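Local coordinates for protein alpha-1,2-mannosyltransferase (Ktr4), putative (Neosartorya fumigata, PDB 7BOP) that belongs to a fungal family of GT-A-fold mannosyltransferases and holds guanosine-5'-diphosphate together with a manganese ion in its ligand pocket, at residues R192-V197 / Y341-Y346; F199-D204 / P353-C358; S281-G286 / H334-I339. All blocks are in the same frame, centred on the assembly; numbering follows the deposited sequence.

Contact 1 (R192-V197 / Y341-Y346); sequences RVEPKV and YNHIPY. With MN (manganese (II) ion), chain G; GDP (guanosine-5'-diphosphate), chain H.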
loop_
_atom_site.group_PDB
_atom_site.type_symbol
_atom_site.label_atom_id
_atom_site.label_comp_id
_atom_site.label_asym_id
_atom_site.label_seq_id
_atom_site.Cartn_x
_atom_site.Cartn_y
_atom_site.Cartn_z
ATOM N N ARG A 192 5.600 4.170 1.937
ATOM C CA ARG A 192 5.062 3.622 3.167
ATOM C C ARG A 192 5.753 2.307 3.516
ATOM O O ARG A 192 5.862 1.409 2.678
ATOM C CB ARG A 192 3.550 3.408 3.045
ATOM C CG ARG A 192 2.944 2.653 4.222
ATOM C CD ARG A 192 1.433 2.693 4.163
ATOM N NE ARG A 192 0.844 1.621 4.955
ATOM C CZ ARG A 192 -0.433 1.242 4.889
ATOM N NH1 ARG A 192 -1.288 1.854 4.070
ATOM N NH2 ARG A 192 -0.853 0.235 5.652
ATOM N N VAL A 193 6.167 2.198 4.775
ATOM C CA VAL A 193 6.873 1.048 5.291
ATOM C C VAL A 193 6.168 0.566 6.558
ATOM O O VAL A 193 5.719 1.381 7.371
ATOM C CB VAL A 193 8.330 1.434 5.648
ATOM C CG1 VAL A 193 9.116 0.223 6.116
ATOM C CG2 VAL A 193 9.004 2.095 4.454
ATOM N N GLU A 194 6.084 -0.754 6.722
ATOM C CA GLU A 194 5.577 -1.366 7.941
ATOM C C GLU A 194 6.670 -2.154 8.638
ATOM O O GLU A 194 7.584 -2.645 7.982
ATOM C CB GLU A 194 4.438 -2.340 7.629
ATOM C CG GLU A 194 3.144 -1.657 7.237
ATOM C CD GLU A 194 1.895 -2.523 7.385
ATOM O OE1 GLU A 194 0.871 -1.988 6.907
ATOM O OE2 GLU A 194 1.901 -3.679 7.950
ATOM N N PRO A 195 6.552 -2.330 9.965
ATOM C CA PRO A 195 7.476 -3.223 10.661
ATOM C C PRO A 195 7.297 -4.689 10.245
ATOM O O PRO A 195 6.236 -5.067 9.768
ATOM C CB PRO A 195 7.111 -3.029 12.136
ATOM C CG PRO A 195 5.708 -2.559 12.126
ATOM C CD PRO A 195 5.541 -1.757 10.874
ATOM N N LYS A 196 8.361 -5.473 10.399
ATOM C CA LYS A 196 8.371 -6.903 10.149
ATOM C C LYS A 196 8.251 -7.269 8.663
ATOM O O LYS A 196 7.771 -8.349 8.334
ATOM C CB LYS A 196 7.283 -7.607 10.968
ATOM C CG LYS A 196 7.645 -9.035 11.366
ATOM C CD LYS A 196 6.553 -9.638 12.237
ATOM C CE LYS A 196 6.669 -11.149 12.348
ATOM N NZ LYS A 196 7.751 -11.563 13.278
ATOM N N VAL A 197 8.682 -6.382 7.774
ATOM C CA VAL A 197 8.720 -6.702 6.346
ATOM C C VAL A 197 10.163 -6.874 5.924
ATOM O O VAL A 197 11.080 -6.359 6.580
ATOM C CB VAL A 197 8.012 -5.640 5.471
ATOM C CG1 VAL A 197 6.588 -5.433 5.949
ATOM C CG2 VAL A 197 8.775 -4.330 5.438
ATOM N N TYR A 341 10.210 -8.123 -2.026
ATOM C CA TYR A 341 9.418 -7.724 -0.868
ATOM C C TYR A 341 8.674 -8.884 -0.232
ATOM O O TYR A 341 8.227 -9.788 -0.932
ATOM C CB TYR A 341 8.427 -6.629 -1.290
ATOM C CG TYR A 341 7.588 -6.081 -0.153
ATOM C CD1 TYR A 341 8.114 -5.160 0.754
ATOM C CD2 TYR A 341 6.277 -6.498 0.031
ATOM C CE1 TYR A 341 7.346 -4.662 1.792
ATOM C CE2 TYR A 341 5.508 -6.010 1.073
ATOM C CZ TYR A 341 6.045 -5.086 1.948
ATOM O OH TYR A 341 5.272 -4.603 2.975
ATOM N N ASN A 342 8.550 -8.838 1.094
ATOM C CA ASN A 342 7.748 -9.796 1.859
ATOM C C ASN A 342 7.131 -9.113 3.072
ATOM O O ASN A 342 7.843 -8.483 3.856
ATOM C CB ASN A 342 8.605 -11.006 2.286
ATOM C CG ASN A 342 7.989 -11.830 3.424
ATOM O OD1 ASN A 342 8.605 -11.981 4.474
ATOM N ND2 ASN A 342 6.792 -12.382 3.214
ATOM N N HIS A 343 5.809 -9.209 3.183
ATOM C CA HIS A 343 5.060 -9.028 4.442
ATOM C C HIS A 343 4.359 -10.369 4.593
ATOM O O HIS A 343 3.736 -10.839 3.639
ATOM C CB HIS A 343 4.037 -7.866 4.323
ATOM C CG HIS A 343 3.246 -7.561 5.582
ATOM N ND1 HIS A 343 2.294 -8.414 6.099
ATOM C CD2 HIS A 343 3.209 -6.451 6.370
ATOM C CE1 HIS A 343 1.744 -7.868 7.175
ATOM N NE2 HIS A 343 2.271 -6.667 7.362
ATOM N N ILE A 344 4.439 -10.985 5.771
ATOM C CA ILE A 344 3.903 -12.344 5.970
ATOM C C ILE A 344 2.436 -12.374 5.495
ATOM O O ILE A 344 1.700 -11.457 5.826
ATOM C CB ILE A 344 4.001 -12.776 7.463
ATOM C CG1 ILE A 344 5.471 -12.977 7.862
ATOM C CG2 ILE A 344 3.223 -14.069 7.732
ATOM C CD1 ILE A 344 5.729 -12.898 9.355
ATOM N N PRO A 345 1.988 -13.355 4.708
ATOM C CA PRO A 345 2.732 -14.510 4.226
ATOM C C PRO A 345 3.072 -14.440 2.723
ATOM O O PRO A 345 3.312 -15.484 2.113
ATOM C CB PRO A 345 1.723 -15.636 4.480
ATOM C CG PRO A 345 0.417 -14.997 4.103
ATOM C CD PRO A 345 0.538 -13.547 4.502
ATOM N N TYR A 346 3.107 -13.240 2.131
ATOM C CA TYR A 346 3.226 -13.113 0.669
ATOM C C TYR A 346 4.500 -12.410 0.209
ATOM O O TYR A 346 5.149 -11.670 0.978
ATOM C CB TYR A 346 1.996 -12.412 0.070
ATOM C CG TYR A 346 0.694 -13.076 0.419
ATOM C CD1 TYR A 346 0.421 -14.390 0.011
ATOM C CD2 TYR A 346 -0.277 -12.403 1.158
ATOM C CE1 TYR A 346 -0.780 -15.000 0.342
ATOM C CE2 TYR A 346 -1.487 -12.998 1.476
ATOM C CZ TYR A 346 -1.728 -14.297 1.075
ATOM O OH TYR A 346 -2.916 -14.881 1.408
HETATM MN MN MN G . 1.458 -5.378 8.865
HETATM P PB GDP H . -1.721 -5.810 9.092
HETATM O O1B GDP H . -1.710 -7.094 9.870
HETATM O O2B GDP H . -0.409 -5.511 8.345
HETATM O O3B GDP H . -2.960 -5.557 8.255
HETATM O O3A GDP H . -1.842 -4.726 10.298
HETATM P PA GDP H . -0.610 -4.127 11.168
HETATM O O1A GDP H . -0.807 -4.460 12.627
HETATM O O2A GDP H . 0.711 -4.464 10.439
HETATM O "O5'" GDP H . -0.996 -2.574 11.000
HETATM C "C5'" GDP H . -0.761 -1.881 9.775
HETATM C "C4'" GDP H . 0.215 -0.729 10.004
HETATM O "O4'" GDP H . -0.371 0.209 10.912
HETATM C "C3'" GDP H . 1.528 -1.137 10.657
HETATM O "O3'" GDP H . 2.542 -0.236 10.181
HETATM C "C2'" GDP H . 1.280 -0.978 12.148
HETATM O "O2'" GDP H . 2.480 -0.695 12.868
HETATM C "C1'" GDP H . 0.306 0.196 12.172
HETATM N N9 GDP H . -0.738 0.221 13.226
HETATM C C8 GDP H . -1.846 -0.560 13.358
HETATM N N7 GDP H . -2.574 -0.166 14.430
HETATM C C5 GDP H . -1.942 0.884 14.991
HETATM C C6 GDP H . -2.157 1.782 16.145
HETATM O O6 GDP H . -3.155 1.612 16.864
HETATM N N1 GDP H . -1.263 2.765 16.385
HETATM C C2 GDP H . -0.177 2.958 15.592
HETATM N N2 GDP H . 0.705 3.952 15.865
HETATM N N3 GDP H . 0.084 2.162 14.525
HETATM C C4 GDP H . -0.746 1.143 14.186
HETATM O O HOH W 1 6.189 -2.183 4.114
HETATM O O HOH W 2 3.508 -5.250 10.048
HETATM O O HOH W 3 5.444 -9.585 7.911
HETATM O O HOH W 4 8.689 -10.761 7.157
HETATM O O HOH W 5 1.307 -7.316 10.167
#
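E194 and H343 meet at a manganese ion, each offering one side-chain atom: E194 OE2 lies 2.0 Å from the metal and H343 NE2 2.1 Å from it. Although E194 OE2 and H343 NE2 are 3.1 Å apart, they are joint ligands and not a hydrogen-bonded pair. The carboxylate oxygen sits at the edge of the imidazole, near its plane. In H343, chi1 (-178°) sets CG anti to the backbone N, and chi2 (-69°) then turns the ring so that NE2 reaches the manganese. At the other nitrogen, H343 ND1 donates to I344 O at 3.1 Å with a 154° angle, close to the ring plane, and this second bond limits rotation of the imidazole. E194 is held likewise: its chain is extended beyond CG, and R192 NH2 meets E194 OE1 at 3.1 Å in a salt bridge, R192 being paired also with D316.

Beside the metal site, V197 CG1 touches both H343 and Y341: it approaches H343 CD2 at 3.6 Å and Y341 OH at 3.4 Å, the V197 side chain lying oblique to both aromatic side chains. The hydroxyl of Y341 is hydrogen-bonded to N282, and through one water it also connects to E194 N. Two further waters link K196 O with I344 N and with N342 OD1.

GDP O2B, GDP O2A and two waters complete six-coordination, with H343 NE2 trans to O2A and E194 OE2 trans to a water. E194, with P195 and K196 just after a sheet strand, probably stands where many GT-A glycosyltransferases carry their metal-binding DXD motif.

Contact 2 (F199-D204 / P353-C358); sequences FFCNVD and PKCSKC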
loop_
_atom_site.group_PDB
_atom_site.type_symbol
_atom_site.label_atom_id
_atom_site.label_comp_id
_atom_site.label_asym_id
_atom_site.label_seq_id
_atom_site.Cartn_x
_atom_site.Cartn_y
_atom_site.Cartn_z
ATOM N N PHE A 199 13.040 -6.680 2.608
ATOM C CA PHE A 199 13.440 -6.273 1.256
ATOM C C PHE A 199 14.623 -7.128 0.851
ATOM O O PHE A 199 15.602 -7.241 1.603
ATOM C CB PHE A 199 13.791 -4.788 1.193
ATOM C CG PHE A 199 12.642 -3.890 1.506
ATOM C CD1 PHE A 199 11.752 -3.502 0.505
ATOM C CD2 PHE A 199 12.418 -3.451 2.803
ATOM C CE1 PHE A 199 10.669 -2.681 0.793
ATOM C CE2 PHE A 199 11.336 -2.630 3.095
ATOM C CZ PHE A 199 10.464 -2.238 2.085
ATOM N N PHE A 200 14.533 -7.728 -0.334
ATOM C CA PHE A 200 15.471 -8.754 -0.773
ATOM C C PHE A 200 16.480 -8.325 -1.831
ATOM O O PHE A 200 17.453 -9.042 -2.028
ATOM C CB PHE A 200 14.705 -9.958 -1.328
ATOM C CG PHE A 200 13.778 -10.612 -0.337
ATOM C CD1 PHE A 200 14.279 -11.249 0.794
ATOM C CD2 PHE A 200 12.391 -10.608 -0.546
ATOM C CE1 PHE A 200 13.418 -11.864 1.698
ATOM C CE2 PHE A 200 11.534 -11.229 0.344
ATOM C CZ PHE A 200 12.045 -11.858 1.472
ATOM N N CYS A 201 16.245 -7.202 -2.524
ATOM C CA CYS A 201 17.006 -6.847 -3.731
ATOM C C CYS A 201 17.605 -5.465 -3.650
ATOM O O CYS A 201 16.926 -4.517 -3.268
ATOM C CB CYS A 201 16.122 -6.887 -4.984
ATOM S SG CYS A 201 15.160 -8.402 -5.147
ATOM N N ASN A 202 18.869 -5.346 -4.040
ATOM C CA ASN A 202 19.486 -4.033 -4.203
ATOM C C ASN A 202 18.763 -3.288 -5.304
ATOM O O ASN A 202 18.474 -3.851 -6.355
ATOM C CB ASN A 202 20.974 -4.151 -4.531
ATOM C CG ASN A 202 21.783 -4.649 -3.349
ATOM O OD1 ASN A 202 21.429 -4.410 -2.204
ATOM N ND2 ASN A 202 22.858 -5.353 -3.621
ATOM N N VAL A 203 18.440 -2.035 -5.033
ATOM C CA VAL A 203 17.820 -1.150 -6.005
ATOM C C VAL A 203 18.786 0.023 -6.181
ATOM O O VAL A 203 19.125 0.698 -5.202
ATOM C CB VAL A 203 16.434 -0.714 -5.516
ATOM C CG1 VAL A 203 15.810 0.317 -6.459
ATOM C CG2 VAL A 203 15.529 -1.932 -5.400
ATOM N N ASP A 204 19.223 0.246 -7.418
ATOM C CA ASP A 204 20.325 1.164 -7.710
ATOM C C ASP A 204 19.906 2.436 -8.439
ATOM O O ASP A 204 20.728 3.068 -9.093
ATOM C CB ASP A 204 21.402 0.401 -8.496
ATOM C CG ASP A 204 22.083 -0.654 -7.654
ATOM O OD1 ASP A 204 22.390 -0.361 -6.489
ATOM O OD2 ASP A 204 22.296 -1.772 -8.146
ATOM N N PRO A 353 19.994 -11.093 -10.228
ATOM C CA PRO A 353 21.180 -11.258 -9.394
ATOM C C PRO A 353 21.345 -10.181 -8.309
ATOM O O PRO A 353 22.199 -10.323 -7.442
ATOM C CB PRO A 353 22.325 -11.206 -10.398
ATOM C CG PRO A 353 21.812 -10.402 -11.535
ATOM C CD PRO A 353 20.334 -10.634 -11.589
ATOM N N LYS A 354 20.532 -9.126 -8.333
ATOM C CA LYS A 354 20.521 -8.154 -7.229
ATOM C C LYS A 354 19.812 -8.636 -5.959
ATOM O O LYS A 354 19.888 -7.968 -4.922
ATOM C CB LYS A 354 19.918 -6.841 -7.706
ATOM C CG LYS A 354 20.750 -6.213 -8.808
ATOM C CD LYS A 354 20.164 -4.913 -9.310
ATOM C CE LYS A 354 21.032 -4.346 -10.423
ATOM N NZ LYS A 354 20.907 -2.873 -10.483
ATOM N N CYS A 355 19.117 -9.775 -6.040
ATOM C CA CYS A 355 18.315 -10.289 -4.946
ATOM C C CYS A 355 19.012 -11.434 -4.248
ATOM O O CYS A 355 19.824 -12.122 -4.842
ATOM C CB CYS A 355 16.975 -10.792 -5.476
ATOM S SG CYS A 355 16.144 -9.566 -6.495
ATOM N N SER A 356 18.681 -11.634 -2.986
ATOM C CA SER A 356 19.042 -12.866 -2.292
ATOM C C SER A 356 18.001 -13.190 -1.226
ATOM O O SER A 356 17.220 -12.321 -0.835
ATOM C CB SER A 356 20.437 -12.734 -1.679
ATOM O OG SER A 356 20.440 -11.704 -0.728
ATOM N N LYS A 357 17.988 -14.451 -0.790
ATOM C CA LYS A 357 17.149 -14.952 0.312
ATOM C C LYS A 357 15.639 -15.004 0.044
ATOM O O LYS A 357 14.851 -15.078 0.985
ATOM C CB LYS A 357 17.423 -14.182 1.615
ATOM C CG LYS A 357 18.878 -14.240 2.061
ATOM C CD LYS A 357 19.075 -13.612 3.436
ATOM C CE LYS A 357 20.365 -14.089 4.098
ATOM N NZ LYS A 357 20.526 -13.523 5.471
ATOM N N CYS A 358 15.230 -14.958 -1.218
ATOM C CA CYS A 358 13.848 -15.243 -1.580
ATOM C C CYS A 358 13.837 -16.126 -2.820
ATOM O O CYS A 358 14.772 -16.117 -3.612
ATOM C CB CYS A 358 13.015 -13.951 -1.770
ATOM S SG CYS A 358 13.424 -12.886 -3.191
HETATM O O HOH W 6 18.442 -1.329 -9.624
#
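C201 and C355 turn their sulfurs toward each other with almost equal first torsions (chi1 -50° and -51°), each SG anti to its own carbonyl carbon. The two SG atoms bond at 2.0 Å with a chi3 of 103°, making a disulfide across a single antiparallel bridge between two loops. The C201 and C355 CA atoms are 3.9 Å apart, and the backbone bonds fall on their neighbours. S356 N donates to F200 O at 3.0 Å. On the other side of the cysteines, N202 N donates to K354 O at 2.9 Å. The cysteines are therefore a non-hydrogen-bonded pair of the bridge, and their CA-H groups make supplementary contacts to K354 O and F200 O. The loop 353-358 is thus fastened beside the segment that follows strand 198-199.

At one end of the bridge F200 offers a ring face to C358. C358 CB stands over the centre of the F200 ring, 3.6 Å from the centroid, a CH-pi contact. C358 SG, set between the backbone N and the carbonyl carbon, approaches the same F200 ring obliquely, 4.1 Å from the centroid. That sulfur is itself committed to a disulfide with C349, which ties the aromatic contact to a second covalent link.

The other end is polar. K354 runs extended beyond CG, its CB and CD both passing near N202 O, and its ammonium forms a salt bridge with D204, whose other oxygen, OD1, pairs with K97 near the end of helix 80-98. With lysines at both oxygens, the negative charge of D204 is probably well stabilised. K354 NZ meets D204 OD2 at 2.9 Å on the anti side of the carboxylate, slightly out of its plane, and the same NZ donates to a water that also accepts from D204 N.

Contact 3 (S281-G286 / H334-I339); sequences SNFEIG and HWFRDI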
loop_
_atom_site.group_PDB
_atom_site.type_symbol
_atom_site.label_atom_id
_atom_site.label_comp_id
_atom_site.label_asym_id
_atom_site.label_seq_id
_atom_site.Cartn_x
_atom_site.Cartn_y
_atom_site.Cartn_z
ATOM N N SER A 281 -1.335 -2.635 0.444
ATOM C CA SER A 281 -0.898 -1.297 0.851
ATOM C C SER A 281 0.151 -1.206 1.962
ATOM O O SER A 281 0.645 -0.104 2.231
ATOM C CB SER A 281 -2.111 -0.472 1.257
ATOM O OG SER A 281 -2.664 -0.983 2.456
ATOM N N ASN A 282 0.474 -2.308 2.635
ATOM C CA ASN A 282 1.621 -2.282 3.559
ATOM C C ASN A 282 2.907 -1.774 2.873
ATOM O O ASN A 282 3.753 -1.158 3.522
ATOM C CB ASN A 282 1.849 -3.625 4.255
ATOM C CG ASN A 282 1.868 -4.793 3.297
ATOM O OD1 ASN A 282 2.793 -4.968 2.508
ATOM N ND2 ASN A 282 0.839 -5.615 3.384
ATOM N N PHE A 283 3.025 -2.031 1.568
ATOM C CA PHE A 283 3.998 -1.377 0.684
ATOM C C PHE A 283 3.253 -0.404 -0.216
ATOM O O PHE A 283 2.280 -0.804 -0.875
ATOM C CB PHE A 283 4.703 -2.412 -0.216
ATOM C CG PHE A 283 5.571 -1.798 -1.295
ATOM C CD1 PHE A 283 5.016 -1.347 -2.494
ATOM C CD2 PHE A 283 6.942 -1.658 -1.107
ATOM C CE1 PHE A 283 5.801 -0.768 -3.477
ATOM C CE2 PHE A 283 7.736 -1.082 -2.093
ATOM C CZ PHE A 283 7.164 -0.635 -3.277
ATOM N N GLU A 284 3.725 0.842 -0.283
ATOM C CA GLU A 284 3.230 1.829 -1.247
ATOM C C GLU A 284 4.326 2.829 -1.531
ATOM O O GLU A 284 5.017 3.259 -0.601
ATOM C CB GLU A 284 2.036 2.627 -0.712
ATOM C CG GLU A 284 0.777 1.829 -0.471
ATOM C CD GLU A 284 -0.451 2.688 -0.214
ATOM O OE1 GLU A 284 -1.553 2.245 -0.614
ATOM O OE2 GLU A 284 -0.333 3.801 0.365
ATOM N N ILE A 285 4.475 3.190 -2.801
ATOM C CA ILE A 285 5.208 4.392 -3.188
ATOM C C ILE A 285 4.202 5.239 -3.947
ATOM O O ILE A 285 3.691 4.806 -4.977
ATOM C CB ILE A 285 6.448 4.077 -4.032
ATOM C CG1 ILE A 285 7.439 3.230 -3.214
ATOM C CG2 ILE A 285 7.105 5.378 -4.495
ATOM C CD1 ILE A 285 8.613 2.671 -3.998
ATOM N N GLY A 286 3.888 6.431 -3.436
ATOM C CA GLY A 286 2.776 7.191 -3.987
ATOM C C GLY A 286 2.960 8.689 -4.062
ATOM O O GLY A 286 3.810 9.258 -3.379
ATOM N N HIS A 334 2.262 1.753 -11.323
ATOM C CA HIS A 334 3.426 0.960 -11.707
ATOM C C HIS A 334 3.627 -0.237 -10.780
ATOM O O HIS A 334 3.544 -0.112 -9.558
ATOM C CB HIS A 334 4.678 1.854 -11.702
ATOM C CG HIS A 334 5.963 1.114 -11.927
ATOM N ND1 HIS A 334 6.269 0.487 -13.113
ATOM C CD2 HIS A 334 7.037 0.932 -11.121
ATOM C CE1 HIS A 334 7.467 -0.061 -13.028
ATOM N NE2 HIS A 334 7.951 0.193 -11.826
ATOM N N TRP A 335 3.859 -1.400 -11.375
ATOM C CA TRP A 335 4.280 -2.586 -10.610
ATOM C C TRP A 335 5.795 -2.544 -10.426
ATOM O O TRP A 335 6.546 -2.705 -11.389
ATOM C CB TRP A 335 3.889 -3.859 -11.351
ATOM C CG TRP A 335 4.286 -5.129 -10.664
ATOM C CD1 TRP A 335 4.306 -5.367 -9.328
ATOM C CD2 TRP A 335 4.675 -6.349 -11.292
ATOM N NE1 TRP A 335 4.708 -6.654 -9.077
ATOM C CE2 TRP A 335 4.931 -7.285 -10.267
ATOM C CE3 TRP A 335 4.832 -6.747 -12.627
ATOM C CZ2 TRP A 335 5.352 -8.585 -10.530
ATOM C CZ3 TRP A 335 5.253 -8.041 -12.889
ATOM C CH2 TRP A 335 5.509 -8.944 -11.847
ATOM N N PHE A 336 6.234 -2.348 -9.188
ATOM C CA PHE A 336 7.659 -2.364 -8.845
ATOM C C PHE A 336 8.119 -3.810 -8.722
ATOM O O PHE A 336 8.468 -4.277 -7.645
ATOM C CB PHE A 336 7.930 -1.590 -7.539
ATOM C CG PHE A 336 8.139 -0.126 -7.738
ATOM C CD1 PHE A 336 9.328 0.343 -8.285
ATOM C CD2 PHE A 336 7.157 0.783 -7.400
ATOM C CE1 PHE A 336 9.535 1.710 -8.465
ATOM C CE2 PHE A 336 7.357 2.146 -7.591
ATOM C CZ PHE A 336 8.541 2.602 -8.122
ATOM N N ARG A 337 8.152 -4.501 -9.853
ATOM C CA ARG A 337 8.527 -5.908 -9.899
ATOM C C ARG A 337 9.951 -6.149 -9.406
ATOM O O ARG A 337 10.232 -7.205 -8.854
ATOM C CB ARG A 337 8.368 -6.474 -11.311
ATOM C CG ARG A 337 9.293 -5.890 -12.375
ATOM C CD ARG A 337 8.569 -5.760 -13.706
ATOM N NE ARG A 337 8.557 -6.996 -14.432
ATOM C CZ ARG A 337 7.720 -7.331 -15.419
ATOM N NH1 ARG A 337 6.727 -6.548 -15.860
ATOM N NH2 ARG A 337 7.893 -8.514 -15.964
ATOM N N ASP A 338 10.816 -5.150 -9.576
ATOM C CA ASP A 338 12.222 -5.232 -9.170
ATOM C C ASP A 338 12.507 -4.979 -7.693
ATOM O O ASP A 338 13.656 -5.144 -7.263
ATOM C CB ASP A 338 13.088 -4.294 -10.033
ATOM C CG ASP A 338 12.621 -2.834 -10.002
ATOM O OD1 ASP A 338 11.394 -2.582 -9.950
ATOM O OD2 ASP A 338 13.480 -1.935 -10.066
ATOM N N ILE A 339 11.498 -4.585 -6.909
ATOM C CA ILE A 339 11.652 -4.453 -5.456
ATOM C C ILE A 339 11.198 -5.756 -4.807
ATOM O O ILE A 339 10.000 -6.014 -4.677
ATOM C CB ILE A 339 10.886 -3.250 -4.881
ATOM C CG1 ILE A 339 11.380 -1.960 -5.542
ATOM C CG2 ILE A 339 11.069 -3.186 -3.366
ATOM C CD1 ILE A 339 10.635 -0.708 -5.115
#
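I285 reaches from its strand toward F336 and I339, and its contacts can be traced outward along the side chain. I285 CB already lies 4.1 Å from F336 CE2. CG1 is anti to the carbonyl carbon (chi1 -62°), and chi2 (171°) then carries CD1 outward, over one face of the F336 ring and displaced toward the rim. I285 CD1 is 3.8 Å from F336 CE2 and 4.2 Å from the F336 ring centroid, 24° off the normal, which meets the geometry of a CH-pi contact. I285 CD1 also meets I339 CD1 tip to tip at 4.1 Å.

F283, two residues before I285, brings its ring edge. F283 CZ touches I339 CD1 at 3.9 Å, near the plane of the F283 ring, and the two side chains cross at about a right angle. The opposite face of F336 carries H334 CD2 over its centre, so this phenyl group is packed between I285 and H334.

The two apolar pairs, F283 with I285 and F336 with I339, face each other across strand 218-224, which lies between strands 284-287 and 333-335 in the mixed sheet. A type I turn from F336 to I339 presents both of its end residues to this interface, and M211 of helix 207-213 packs against I285 and F336. With no hydrogen bond or charge pair between the segments, their relative position here depends on the fit of buried apolar groups and not on directional bonds.

In the fold
Contact 3 is buried, centred about 7 Å from the chain's centre, and purely apolar. Contact 1, about 10 Å out, is partly buried and combines metal ligation with waters and a small apolar patch. Contact 2, partly buried and farthest out at about 20 Å, combines a disulfide, backbone bonds, a salt bridge and one aromatic contact. Contact 1 sets the loop between strands 189-192 and 198-199 against strand 341-343; contact 2 joins the loops following 198-199 and 346-348, the outer strands of that small antiparallel sheet; contact 3 joins residues on and beside strands 284-287 and 333-335 of the mixed sheet. The three are coupled: F199 packs on Y341 and I339, and R192 pairs with E284 through backbones.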